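Side-chain contacts in SusD superfamily protein (Bacteroides vulgatus, PDB 3MYV), which probably binds glycans at the outer membrane for uptake, as other members of the SusD family do: residues E112-I117 with V175-E180; N107-E112 with N184-K189; E169-A174 with A197-Y202; T14-A19 with W87-A92; A192-A197 with V330-S335. All coordinates share one frame; numbering follows the deposited sequence. Where two conformers were deposited one is given.

Interaction 1: E112-I117 with V175-E180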
# COMPACT_ATOMS: atom_id res chain seq x y z
N GLU A 112 7.50 -12.99 -11.45
CA GLU A 112 6.31 -12.61 -10.70
C GLU A 112 6.48 -13.01 -9.24
O GLU A 112 6.15 -12.26 -8.34
CB GLU A 112 5.05 -13.25 -11.30
CG GLU A 112 3.78 -12.82 -10.60
CD GLU A 112 2.51 -13.48 -11.13
OE1 GLU A 112 2.58 -14.26 -12.11
OE2 GLU A 112 1.43 -13.21 -10.55
N THR A 113 7.02 -14.21 -9.01
CA THR A 113 7.34 -14.68 -7.66
C THR A 113 8.33 -13.74 -6.96
O THR A 113 8.18 -13.42 -5.78
CB THR A 113 7.91 -16.11 -7.70
OG1 THR A 113 6.96 -16.99 -8.34
CG2 THR A 113 8.25 -16.63 -6.28
N MSE A 114 9.33 -13.27 -7.68
CA MSE A 114 10.27 -12.30 -7.14
C MSE A 114 9.56 -10.99 -6.81
O MSE A 114 9.93 -10.34 -5.84
CB MSE A 114 11.45 -12.07 -8.08
CG MSE A 114 12.32 -13.31 -8.30
SE MSE A 114 13.58 -13.09 -9.76
CE MSE A 114 14.73 -11.80 -8.97
N ALA A 115 8.59 -10.58 -7.64
CA ALA A 115 7.83 -9.34 -7.36
C ALA A 115 7.03 -9.48 -6.04
O ALA A 115 7.00 -8.56 -5.22
CB ALA A 115 6.88 -9.02 -8.55
N VAL A 116 6.39 -10.64 -5.85
CA VAL A 116 5.71 -10.96 -4.58
C VAL A 116 6.67 -10.87 -3.38
O VAL A 116 6.38 -10.21 -2.37
CB VAL A 116 4.98 -12.33 -4.65
CG1 VAL A 116 4.37 -12.69 -3.28
CG2 VAL A 116 3.86 -12.30 -5.75
N ILE A 117 7.85 -11.44 -3.52
CA ILE A 117 8.87 -11.39 -2.46
C ILE A 117 9.25 -9.95 -2.13
O ILE A 117 9.31 -9.55 -0.97
CB ILE A 117 10.11 -12.23 -2.87
CG1 ILE A 117 9.76 -13.72 -2.78
CG2 ILE A 117 11.36 -11.84 -2.04
CD1 ILE A 117 10.76 -14.69 -3.52
N VAL A 175 11.23 -7.36 -13.21
CA VAL A 175 10.68 -6.61 -14.33
C VAL A 175 11.23 -7.16 -15.64
O VAL A 175 10.48 -7.29 -16.61
CB VAL A 175 10.97 -5.08 -14.19
CG1 VAL A 175 10.70 -4.34 -15.56
CG2 VAL A 175 10.10 -4.47 -13.07
N THR A 176 12.52 -7.51 -15.69
CA THR A 176 13.09 -7.97 -16.95
C THR A 176 12.51 -9.33 -17.35
O THR A 176 12.51 -9.65 -18.52
CB THR A 176 14.65 -8.05 -16.94
OG1 THR A 176 15.07 -9.10 -16.07
CG2 THR A 176 15.28 -6.70 -16.51
N LEU A 177 12.05 -10.12 -16.38
CA LEU A 177 11.51 -11.46 -16.65
C LEU A 177 10.01 -11.53 -16.95
O LEU A 177 9.54 -12.52 -17.50
CB LEU A 177 11.76 -12.38 -15.45
CG LEU A 177 13.24 -12.59 -15.10
CD1 LEU A 177 13.34 -13.51 -13.89
CD2 LEU A 177 13.98 -13.13 -16.31
N MSE A 178 9.25 -10.51 -16.54
CA MSE A 178 7.79 -10.58 -16.49
C MSE A 178 7.06 -10.24 -17.80
O MSE A 178 7.58 -9.53 -18.65
CB MSE A 178 7.28 -9.68 -15.35
CG MSE A 178 7.52 -10.29 -13.97
SE MSE A 178 7.13 -9.06 -12.57
CE MSE A 178 5.21 -9.39 -12.59
N SER A 179 5.85 -10.76 -17.91
CA SER A 179 4.99 -10.51 -19.05
C SER A 179 4.18 -9.24 -18.87
O SER A 179 3.78 -8.91 -17.76
CB SER A 179 4.02 -11.68 -19.25
OG SER A 179 3.05 -11.33 -20.21
N GLU A 180 3.93 -8.54 -19.96
CA GLU A 180 3.05 -7.37 -19.95
C GLU A 180 1.58 -7.72 -19.99
O GLU A 180 0.75 -6.86 -19.71
CB GLU A 180 3.38 -6.44 -21.12
CG GLU A 180 4.74 -5.81 -20.96
CD GLU A 180 5.02 -4.71 -21.93
OE1 GLU A 180 4.51 -4.81 -23.08
OE2 GLU A 180 5.75 -3.76 -21.52
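Met178, a selenomethionine, carries most of this contact, lying along the helix backbone between Glu112 and Ala115. Its CG sits 3.7 Å from Glu112 N, its SE rests 4.0 Å from Ala115 CB, and its CE closes over Glu112, 3.9 Å from CA and 4.1 Å from CB. A bend at the last torsion (chi3 82°) turns this terminal methyl back onto the Glu112 backbone. Beside it, the selenium of Met114 meets Leu177 CD1 at 4.2 Å, the two side chains passing at a slant. No hydrogen bond spans the two segments; the meeting is apolar and buried. Glu112 takes part with its backbone N, CA and CB, while its carboxylate runs off to Tyr24 and Arg186. In the second shell, Ala192 of helix 189-202 lies against Met178, while Thr170 and Ala174 flank Met114. Met178 is also the residue at which the chain abandons helical backbone angles, and the extended run that follows is held through Ser179, whose backbone bonds to Lys189. Helices 103-128 and 160-177 run in roughly opposite directions, and the contact seals the end of the second against the first, consistent with the stacked helices of the TPR-like part of SusD proteins.

Interaction 2: N107-E112 with N184-K189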
# COMPACT_ATOMS: atom_id res chain seq x y z
N ASN A 107 9.69 -18.35 -16.93
CA ASN A 107 10.47 -17.16 -16.63
C ASN A 107 9.58 -16.03 -16.11
O ASN A 107 9.97 -15.31 -15.19
CB ASN A 107 11.26 -16.70 -17.87
CG ASN A 107 12.71 -16.40 -17.55
OD1 ASN A 107 13.24 -16.84 -16.52
ND2 ASN A 107 13.37 -15.67 -18.44
N ALA A 108 8.41 -15.87 -16.72
CA ALA A 108 7.43 -14.87 -16.27
C ALA A 108 6.97 -15.16 -14.83
O ALA A 108 6.85 -14.25 -13.98
CB ALA A 108 6.23 -14.85 -17.22
N LEU A 109 6.71 -16.43 -14.56
CA LEU A 109 6.30 -16.86 -13.23
C LEU A 109 7.42 -16.67 -12.20
O LEU A 109 7.16 -16.25 -11.06
CB LEU A 109 5.80 -18.29 -13.26
CG LEU A 109 4.46 -18.49 -13.98
CD1 LEU A 109 4.19 -20.00 -14.25
CD2 LEU A 109 3.32 -17.87 -13.20
N LYS A 110 8.66 -16.95 -12.59
CA LYS A 110 9.81 -16.69 -11.72
C LYS A 110 9.88 -15.19 -11.36
O LYS A 110 9.99 -14.83 -10.18
CB LYS A 110 11.10 -17.11 -12.39
CG LYS A 110 12.36 -16.74 -11.61
CD LYS A 110 13.64 -17.23 -12.32
CE LYS A 110 14.89 -16.60 -11.69
NZ LYS A 110 16.17 -17.07 -12.34
N GLY A 111 9.79 -14.32 -12.36
CA GLY A 111 9.79 -12.87 -12.14
C GLY A 111 8.67 -12.41 -11.23
O GLY A 111 8.86 -11.56 -10.34
N GLU A 112 7.50 -12.99 -11.45
CA GLU A 112 6.31 -12.61 -10.70
C GLU A 112 6.48 -13.01 -9.24
O GLU A 112 6.15 -12.26 -8.34
CB GLU A 112 5.05 -13.25 -11.30
CG GLU A 112 3.78 -12.82 -10.60
CD GLU A 112 2.51 -13.48 -11.13
OE1 GLU A 112 2.58 -14.26 -12.11
OE2 GLU A 112 1.43 -13.21 -10.55
N ASN A 184 -5.83 -10.57 -14.17
CA ASN A 184 -6.55 -9.78 -13.18
C ASN A 184 -6.49 -10.48 -11.83
O ASN A 184 -6.82 -11.65 -11.74
CB ASN A 184 -8.03 -9.59 -13.58
CG ASN A 184 -8.21 -8.65 -14.75
OD1 ASN A 184 -7.40 -7.76 -15.02
ND2 ASN A 184 -9.35 -8.80 -15.42
N GLY A 185 -6.05 -9.75 -10.80
CA GLY A 185 -5.90 -10.33 -9.46
C GLY A 185 -4.43 -10.59 -9.14
O GLY A 185 -4.08 -10.92 -7.98
N ARG A 186 -3.56 -10.45 -10.14
CA ARG A 186 -2.13 -10.63 -9.94
C ARG A 186 -1.31 -9.49 -10.56
O ARG A 186 -1.83 -8.68 -11.34
CB ARG A 186 -1.70 -11.99 -10.50
CG ARG A 186 -2.36 -13.18 -9.77
CD ARG A 186 -2.25 -14.54 -10.49
NE ARG A 186 -0.90 -14.97 -10.83
CZ ARG A 186 -0.59 -16.17 -11.34
NH1 ARG A 186 -1.51 -17.11 -11.49
NH2 ARG A 186 0.66 -16.46 -11.67
N MSE A 187 -0.02 -9.43 -10.23
CA MSE A 187 0.88 -8.45 -10.78
C MSE A 187 1.40 -8.92 -12.14
O MSE A 187 1.74 -10.10 -12.31
CB MSE A 187 2.08 -8.22 -9.83
CG MSE A 187 1.70 -7.45 -8.58
SE MSE A 187 3.16 -6.90 -7.50
CE MSE A 187 3.38 -8.53 -6.50
N ASN A 188 1.47 -7.98 -13.08
CA ASN A 188 2.19 -8.16 -14.34
C ASN A 188 3.35 -7.17 -14.39
O ASN A 188 3.63 -6.49 -13.40
CB ASN A 188 1.26 -7.98 -15.54
CG ASN A 188 0.73 -6.55 -15.68
OD1 ASN A 188 0.92 -5.73 -14.80
ND2 ASN A 188 0.09 -6.25 -16.81
N LYS A 189 4.02 -7.07 -15.53
CA LYS A 189 5.21 -6.20 -15.64
C LYS A 189 4.89 -4.75 -15.31
O LYS A 189 5.67 -4.07 -14.65
CB LYS A 189 5.81 -6.32 -17.05
CG LYS A 189 7.17 -5.66 -17.21
CD LYS A 189 7.70 -5.93 -18.63
CE LYS A 189 8.95 -5.14 -18.89
NZ LYS A 189 9.67 -5.66 -20.05
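Glu112 and Arg186 come together at about a right angle, the guanidinium presenting its NE side to the carboxylate. Two nitrogens grip two oxygens: Arg186 NE reaches Glu112 OE2 at 2.9 Å, nearly straight (172°) and in the guanidinium plane, on the syn side of the oxygen. The second bond, Arg186 NH2 to Glu112 OE1 at 3.0 Å, arrives from above the carboxylate plane; the two planes are 31° apart. The glutamate reaches across fully extended, while the arginine kinks at chi3 (55°) to bring its NE edge round. Leu109 CD2 abuts the same guanidinium at its edge, 3.4 Å from Arg186 NH2. Outside the segments, Tyr24 OH binds Glu112 OE2 and also Met187 N, and Arg186 NH1 bonds to Asp17 and Asn21, so helix 13-27 joins the network. A leucine in place of Arg186 would probably leave the buried carboxylate of Glu112 without its counter-charge and deprive Asp17 of its close ionic partner. Met187 adds an apolar foot against Ala115, Val116 and Leu119, and Asn188 OD1 caps Ala191 N. This is a side-on, bidentate salt bridge that fastens an inter-helix loop, just before an N-capped helix, to helix 103-128.

Interaction 3: E169-A174 with A197-Y202. With EDO (1,2-ethanediol), chain I.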
# COMPACT_ATOMS: atom_id res chain seq x y z
N GLU A 169 16.98 -4.62 -6.15
CA GLU A 169 17.68 -5.55 -7.06
C GLU A 169 16.74 -6.65 -7.52
O GLU A 169 16.75 -7.04 -8.69
CB GLU A 169 18.88 -6.19 -6.38
CG GLU A 169 20.17 -5.45 -6.53
CD GLU A 169 21.36 -6.17 -5.85
OE1 GLU A 169 21.38 -7.43 -5.81
OE2 GLU A 169 22.25 -5.44 -5.34
N THR A 170 15.97 -7.17 -6.59
CA THR A 170 14.99 -8.20 -6.88
C THR A 170 13.94 -7.73 -7.88
O THR A 170 13.64 -8.41 -8.86
CB THR A 170 14.32 -8.66 -5.58
OG1 THR A 170 15.32 -9.24 -4.75
CG2 THR A 170 13.25 -9.69 -5.87
N LEU A 171 13.38 -6.56 -7.63
CA LEU A 171 12.33 -6.04 -8.48
C LEU A 171 12.88 -5.58 -9.85
O LEU A 171 12.25 -5.83 -10.86
CB LEU A 171 11.57 -4.94 -7.73
CG LEU A 171 10.13 -4.60 -8.01
CD1 LEU A 171 9.23 -5.79 -8.28
CD2 LEU A 171 9.67 -3.73 -6.83
N GLU A 172 14.09 -5.00 -9.90
CA GLU A 172 14.71 -4.65 -11.18
C GLU A 172 14.87 -5.91 -12.05
O GLU A 172 14.52 -5.90 -13.23
CB GLU A 172 16.06 -3.92 -10.97
CG GLU A 172 15.90 -2.54 -10.35
CD GLU A 172 17.23 -1.91 -9.95
OE1 GLU A 172 18.22 -2.64 -9.75
OE2 GLU A 172 17.29 -0.67 -9.81
N GLU A 173 15.32 -7.01 -11.45
CA GLU A 173 15.42 -8.26 -12.18
C GLU A 173 14.04 -8.84 -12.57
O GLU A 173 13.85 -9.28 -13.71
CB GLU A 173 16.27 -9.28 -11.43
CG GLU A 173 16.46 -10.55 -12.22
CD GLU A 173 17.29 -11.60 -11.53
OE1 GLU A 173 17.88 -11.32 -10.45
OE2 GLU A 173 17.33 -12.72 -12.08
N ALA A 174 13.09 -8.82 -11.63
CA ALA A 174 11.73 -9.31 -11.87
C ALA A 174 11.11 -8.68 -13.12
O ALA A 174 10.53 -9.38 -13.98
CB ALA A 174 10.83 -9.05 -10.65
N ALA A 197 8.81 1.97 -8.92
CA ALA A 197 8.86 3.45 -8.89
C ALA A 197 8.55 3.92 -7.47
O ALA A 197 9.21 4.84 -6.98
CB ALA A 197 7.90 4.07 -9.88
N ARG A 198 7.55 3.32 -6.82
CA ARG A 198 7.23 3.67 -5.42
C ARG A 198 8.43 3.42 -4.52
O ARG A 198 8.78 4.26 -3.68
CB ARG A 198 6.00 2.89 -4.93
CG ARG A 198 5.59 3.12 -3.49
CD ARG A 198 4.76 1.97 -2.97
NE ARG A 198 3.42 1.96 -3.55
CZ ARG A 198 2.49 1.05 -3.29
NH1 ARG A 198 2.77 0.03 -2.47
NH2 ARG A 198 1.30 1.13 -3.85
N ILE A 199 9.05 2.24 -4.67
CA ILE A 199 10.14 1.87 -3.79
C ILE A 199 11.35 2.78 -4.01
O ILE A 199 12.00 3.20 -3.04
CB ILE A 199 10.46 0.33 -3.88
CG1 ILE A 199 9.30 -0.47 -3.24
CG2 ILE A 199 11.79 -0.04 -3.17
CD1 ILE A 199 9.30 -1.98 -3.60
N TYR A 200 11.66 3.10 -5.27
CA TYR A 200 12.72 4.09 -5.55
C TYR A 200 12.44 5.39 -4.78
O TYR A 200 13.33 5.94 -4.12
CB TYR A 200 12.80 4.43 -7.03
CG TYR A 200 13.49 3.45 -7.95
CD1 TYR A 200 14.64 2.75 -7.57
CD2 TYR A 200 12.99 3.23 -9.24
CE1 TYR A 200 15.27 1.87 -8.46
CE2 TYR A 200 13.58 2.37 -10.10
CZ TYR A 200 14.73 1.69 -9.72
OH TYR A 200 15.29 0.82 -10.63
N LEU A 201 11.20 5.83 -4.79
CA LEU A 201 10.80 7.08 -4.11
C LEU A 201 10.98 7.00 -2.61
O LEU A 201 11.57 7.90 -1.98
CB LEU A 201 9.33 7.43 -4.47
CG LEU A 201 8.78 8.78 -3.99
CD1 LEU A 201 9.37 9.90 -4.85
CD2 LEU A 201 7.22 8.84 -4.00
N TYR A 202 10.51 5.90 -2.02
CA TYR A 202 10.72 5.64 -0.61
C TYR A 202 12.21 5.56 -0.26
O TYR A 202 12.58 5.87 0.86
CB TYR A 202 10.05 4.35 -0.19
CG TYR A 202 8.58 4.42 0.19
CD1 TYR A 202 7.61 4.79 -0.73
CD2 TYR A 202 8.16 4.05 1.46
CE1 TYR A 202 6.27 4.82 -0.39
CE2 TYR A 202 6.82 4.05 1.81
CZ TYR A 202 5.89 4.43 0.88
OH TYR A 202 4.58 4.46 1.23
C1 EDO I . -1.05 -0.27 0.05
O1 EDO I . -0.53 0.92 0.61
C2 EDO I . -0.37 -0.59 -1.28
O2 EDO I . 0.91 -1.30 -1.09
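Helices 160-177 and 189-202 run antiparallel here, with Leu171 and Ile199 facing each other at a CA to CA distance of 9.5 Å. Their side chains bridge that gap: Leu171 CD2 touches Ile199 CD1 at 3.7 Å, the isoleucine reaching out with its longer branch (chi2 164°). Flanking this apolar pair, Tyr200 OH donates to Glu172 OE2 over 2.6 Å. The oxygen uses its anti lone pair, away from OE1, and lies at the edge of the phenol, in the ring plane; the carboxylate itself is rotated 57° from the ring, and the two side chains meet at about a right angle. An alanine here instead of Glu172 is likely to strip the Tyr200 hydroxyl of this acceptor and open a gap beside the phenol edge. The tyrosine also packs on Ala209 and Leu212 of helix 206-223. Around the same helix, Arg198 points to a different partner: its NH1 donates to O2 of an ethanediol at 2.7 Å (147°), probably a crystallisation additive, which Tyr33 and Arg126 also bind. Glu336 and Val331 O take up its other nitrogens. Two successive helices joined by the loop 178-188 and packed antiparallel form a helical hairpin, consistent with the TPR-like architecture of SusD proteins.

Interaction 4: T14-A19 with W87-A92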
# COMPACT_ATOMS: atom_id res chain seq x y z
N THR A 14 2.49 -25.52 -15.15
CA THR A 14 1.14 -25.37 -14.59
C THR A 14 1.18 -25.47 -13.05
O THR A 14 0.59 -24.64 -12.36
CB THR A 14 0.15 -26.37 -15.22
OG1 THR A 14 -0.08 -25.97 -16.58
CG2 THR A 14 -1.19 -26.39 -14.49
N ASP A 15 1.91 -26.44 -12.51
CA ASP A 15 2.09 -26.52 -11.07
C ASP A 15 2.66 -25.22 -10.53
O ASP A 15 2.25 -24.77 -9.46
CB ASP A 15 3.03 -27.67 -10.65
CG ASP A 15 2.46 -29.04 -10.93
OD1 ASP A 15 1.23 -29.20 -11.00
OD2 ASP A 15 3.27 -29.97 -11.09
N VAL A 16 3.62 -24.63 -11.26
CA VAL A 16 4.23 -23.39 -10.80
C VAL A 16 3.20 -22.27 -10.80
O VAL A 16 3.14 -21.50 -9.83
CB VAL A 16 5.47 -22.97 -11.61
CG1 VAL A 16 5.99 -21.62 -11.12
CG2 VAL A 16 6.58 -24.09 -11.46
N ASP A 17 2.40 -22.19 -11.86
CA ASP A 17 1.37 -21.14 -11.97
C ASP A 17 0.42 -21.24 -10.77
O ASP A 17 0.06 -20.22 -10.16
CB ASP A 17 0.63 -21.27 -13.32
CG ASP A 17 -0.29 -20.10 -13.61
OD1 ASP A 17 -0.05 -18.98 -13.11
OD2 ASP A 17 -1.27 -20.28 -14.37
N ASN A 18 0.02 -22.46 -10.44
CA ASN A 18 -0.87 -22.71 -9.29
C ASN A 18 -0.25 -22.33 -7.96
O ASN A 18 -0.93 -21.76 -7.11
CB ASN A 18 -1.32 -24.17 -9.25
CG ASN A 18 -2.23 -24.53 -10.42
OD1 ASN A 18 -2.94 -23.68 -10.97
ND2 ASN A 18 -2.20 -25.79 -10.82
N ALA A 19 1.04 -22.64 -7.79
CA ALA A 19 1.75 -22.24 -6.58
C ALA A 19 1.76 -20.71 -6.47
O ALA A 19 1.52 -20.14 -5.40
CB ALA A 19 3.20 -22.80 -6.58
N TRP A 87 9.91 -18.44 -1.75
CA TRP A 87 11.27 -18.98 -1.90
C TRP A 87 11.26 -20.48 -2.21
O TRP A 87 12.15 -20.95 -2.90
CB TRP A 87 12.15 -18.65 -0.69
CG TRP A 87 12.79 -17.31 -0.83
CD1 TRP A 87 12.38 -16.14 -0.26
CD2 TRP A 87 13.94 -16.99 -1.62
NE1 TRP A 87 13.21 -15.12 -0.64
CE2 TRP A 87 14.17 -15.60 -1.49
CE3 TRP A 87 14.79 -17.73 -2.45
CZ2 TRP A 87 15.24 -14.95 -2.12
CZ3 TRP A 87 15.84 -17.08 -3.09
CH2 TRP A 87 16.07 -15.71 -2.90
N ASN A 88 10.26 -21.21 -1.72
CA ASN A 88 10.12 -22.64 -2.10
C ASN A 88 9.88 -22.78 -3.60
O ASN A 88 10.44 -23.69 -4.24
CB ASN A 88 9.02 -23.33 -1.28
CG ASN A 88 9.44 -23.55 0.17
OD1 ASN A 88 10.63 -23.59 0.48
ND2 ASN A 88 8.46 -23.72 1.06
N ILE A 89 9.14 -21.83 -4.17
CA ILE A 89 8.88 -21.81 -5.62
C ILE A 89 10.18 -21.54 -6.37
O ILE A 89 10.53 -22.29 -7.29
CB ILE A 89 7.80 -20.78 -5.99
CG1 ILE A 89 6.43 -21.23 -5.46
CG2 ILE A 89 7.76 -20.53 -7.50
CD1 ILE A 89 5.34 -20.14 -5.52
N LEU A 90 10.90 -20.49 -5.97
CA LEU A 90 12.14 -20.13 -6.66
C LEU A 90 13.13 -21.29 -6.59
O LEU A 90 13.78 -21.60 -7.59
CB LEU A 90 12.78 -18.87 -6.05
CG LEU A 90 12.06 -17.53 -6.21
CD1 LEU A 90 12.95 -16.36 -5.72
CD2 LEU A 90 11.62 -17.32 -7.66
N ASN A 91 13.23 -21.93 -5.43
CA ASN A 91 14.18 -23.02 -5.25
C ASN A 91 13.85 -24.20 -6.15
O ASN A 91 14.75 -24.77 -6.78
CB ASN A 91 14.25 -23.47 -3.79
CG ASN A 91 15.42 -24.40 -3.54
OD1 ASN A 91 15.24 -25.57 -3.24
ND2 ASN A 91 16.63 -23.88 -3.70
N ALA A 92 12.57 -24.57 -6.23
CA ALA A 92 12.15 -25.64 -7.15
C ALA A 92 12.61 -25.31 -8.58
O ALA A 92 13.20 -26.15 -9.26
CB ALA A 92 10.66 -25.84 -7.10
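Ile89 overlaps Ala19 with the whole of its longer branch: CD1 lies 3.6 Å from Ala19 CB and 3.7 Å from Ala19 C, and CG1 follows at 3.8 Å from the same CB. Its other branch turns to the neighbouring turn, CG2 coming 4.2 Å from Val16 CG1, with the two side chains slanting across each other. A first torsion of -69° sets CG2 anti to the backbone N, so that the two branches part, one to each residue. Ile89 touches Val20 and Leu23 as well, and the spacing of Val16, Ala19, Val20 and Leu23 is consistent with a four-residue hole that takes Ile89 as its knob, in knobs-into-holes packing between antiparallel helices 13-27 and 77-94. The small Ala19 is consistent with the close approach of the helices, 7.1 Å between Val16 CA and Ile89 CA. No hydrogen bond crosses the pair. Helix 103-128 lies close by, with Thr113 against both Ile89 and Leu90, while Phe10 covers Ala19 and Ile98 covers Val16.

Interaction 5: A192-A197 with V330-S335. With EDO (1,2-ethanediol), chain E.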
# COMPACT_ATOMS: atom_id res chain seq x y z
N ALA A 192 4.63 -4.43 -11.51
CA ALA A 192 5.98 -4.51 -10.93
C ALA A 192 6.79 -3.23 -11.11
O ALA A 192 7.53 -2.83 -10.19
CB ALA A 192 6.77 -5.73 -11.52
N ARG A 193 6.69 -2.60 -12.28
CA ARG A 193 7.35 -1.31 -12.51
C ARG A 193 6.71 -0.20 -11.66
O ARG A 193 7.42 0.65 -11.13
CB ARG A 193 7.32 -0.92 -14.01
CG ARG A 193 8.07 -1.91 -14.92
CD ARG A 193 7.75 -1.66 -16.38
NE ARG A 193 8.32 -0.41 -16.85
CZ ARG A 193 7.91 0.27 -17.91
NH1 ARG A 193 6.83 -0.13 -18.61
NH2 ARG A 193 8.56 1.35 -18.28
N ALA A 194 5.39 -0.22 -11.50
CA ALA A 194 4.73 0.77 -10.66
C ALA A 194 5.25 0.64 -9.21
O ALA A 194 5.56 1.65 -8.56
CB ALA A 194 3.19 0.63 -10.74
N LEU A 195 5.34 -0.60 -8.72
CA LEU A 195 5.81 -0.84 -7.36
C LEU A 195 7.27 -0.37 -7.19
O LEU A 195 7.62 0.27 -6.19
CB LEU A 195 5.67 -2.34 -7.01
CG LEU A 195 6.14 -2.80 -5.63
CD1 LEU A 195 5.48 -2.03 -4.50
CD2 LEU A 195 5.93 -4.32 -5.44
N LEU A 196 8.10 -0.68 -8.18
CA LEU A 196 9.52 -0.27 -8.20
C LEU A 196 9.66 1.25 -8.17
O LEU A 196 10.56 1.78 -7.51
CB LEU A 196 10.22 -0.86 -9.43
CG LEU A 196 11.73 -0.59 -9.57
CD1 LEU A 196 12.45 -1.04 -8.29
CD2 LEU A 196 12.34 -1.25 -10.80
N ALA A 197 8.81 1.97 -8.92
CA ALA A 197 8.86 3.45 -8.89
C ALA A 197 8.55 3.92 -7.47
O ALA A 197 9.21 4.84 -6.98
CB ALA A 197 7.90 4.07 -9.88
N VAL A 330 -7.57 -2.22 -4.23
CA VAL A 330 -6.52 -1.73 -5.12
C VAL A 330 -5.20 -1.65 -4.38
O VAL A 330 -5.16 -1.11 -3.28
CB VAL A 330 -6.81 -0.31 -5.61
CG1 VAL A 330 -5.57 0.26 -6.35
CG2 VAL A 330 -8.00 -0.31 -6.50
N VAL A 331 -4.13 -2.16 -4.99
CA VAL A 331 -2.78 -2.11 -4.43
C VAL A 331 -1.86 -1.17 -5.25
O VAL A 331 -1.09 -0.41 -4.67
CB VAL A 331 -2.20 -3.53 -4.36
CG1 VAL A 331 -0.75 -3.55 -3.81
CG2 VAL A 331 -3.08 -4.46 -3.48
N LEU A 332 -1.95 -1.25 -6.57
CA LEU A 332 -1.18 -0.40 -7.48
C LEU A 332 -2.06 0.07 -8.62
O LEU A 332 -2.57 -0.74 -9.40
CB LEU A 332 0.02 -1.20 -8.03
CG LEU A 332 1.06 -1.70 -7.05
CD1 LEU A 332 1.78 -2.96 -7.63
CD2 LEU A 332 2.06 -0.59 -6.72
N ARG A 333 -2.26 1.38 -8.70
CA ARG A 333 -3.01 1.98 -9.80
C ARG A 333 -2.30 3.17 -10.41
O ARG A 333 -1.41 3.78 -9.81
CB ARG A 333 -4.44 2.33 -9.40
CG ARG A 333 -4.60 3.50 -8.42
CD ARG A 333 -6.07 3.74 -8.15
NE ARG A 333 -6.26 4.76 -7.09
CZ ARG A 333 -6.68 6.00 -7.31
NH1 ARG A 333 -6.96 6.43 -8.54
NH2 ARG A 333 -6.84 6.83 -6.29
N LEU A 334 -2.71 3.49 -11.63
CA LEU A 334 -2.06 4.54 -12.44
C LEU A 334 -1.94 5.93 -11.78
O LEU A 334 -0.92 6.57 -11.91
CB LEU A 334 -2.76 4.64 -13.81
CG LEU A 334 -2.13 5.52 -14.90
CD1 LEU A 334 -0.66 5.12 -15.17
CD2 LEU A 334 -2.96 5.50 -16.21
N SER A 335 -2.98 6.41 -11.11
CA SER A 335 -2.90 7.73 -10.45
C SER A 335 -1.70 7.83 -9.49
O SER A 335 -1.05 8.86 -9.42
CB SER A 335 -4.20 8.06 -9.72
OG SER A 335 -5.31 8.25 -10.61
C1 EDO E . -8.02 -0.06 -1.06
O1 EDO E . -6.83 0.40 -1.73
C2 EDO E . -9.26 0.44 -1.79
O2 EDO E . -9.45 -0.30 -3.01
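The peptide group between Ala194 and Leu195 has a methyl of Leu332 on one face: CD2 stands almost directly above Leu195 N, at 3.8 Å, and 4.2 Å from Ala194 C. Peptide edges are used on the other side of the corner, where Val330 N donates to O2 of an ethanediol at 3.0 Å (162°) and O1 of that molecule donates to Val330 O at 2.7 Å; the diol probably came with the crystallisation liquor. Leu332 alone carries the crossing from its segment. Its CG lies beside the backbone N (chi1 -62°), and the fork beyond opens onto Leu195, with CD1 and CD2 each 4.0 Å from Leu195 CB. Ala194 CB takes the flank at 4.4 Å from Leu332 CD2. All three residues are buried and no hydrogen bond links the segments. Ala194 also meets Phe249 and Leu216, and Leu195 meets Leu171 of helix 160-177, so the leucine fork enters an apolar layer shared with other helices. Farther along, Arg333 turns its chain the other way, to Glu247, Glu390 and Glu394. The backbone around Leu332 is held by pairing: Val331 and Leu332 both lie opposite Phe250, and Val331 O is bound by Arg198. That doubling is a classic beta bulge in the antiparallel pair of strands 248-252 and 329-333, at the corner from which Leu332 points to helix 189-202.

From the N terminus, interaction 4 closes first, bringing helix 77-94 back onto helix 13-27 before any other contact opens. Interaction 2 then spans from helix 103-128 to the loop ahead of helix 189-202, and interaction 1, sharing Glu112, nests inside it. Interaction 3 crosses both, joining helix 160-177 to helix 189-202. Interaction 5 opens after interactions 1 and 2 have closed but crosses interaction 3, with which it shares Ala197, and closes the longest loop, out to strand 329-333. Arg186 and Asp17 tie interactions 2 and 4 by a salt bridge, and Arg198 reaches Val331 O between interactions 3 and 5. The series thus links the N-terminal helices to the small sheet.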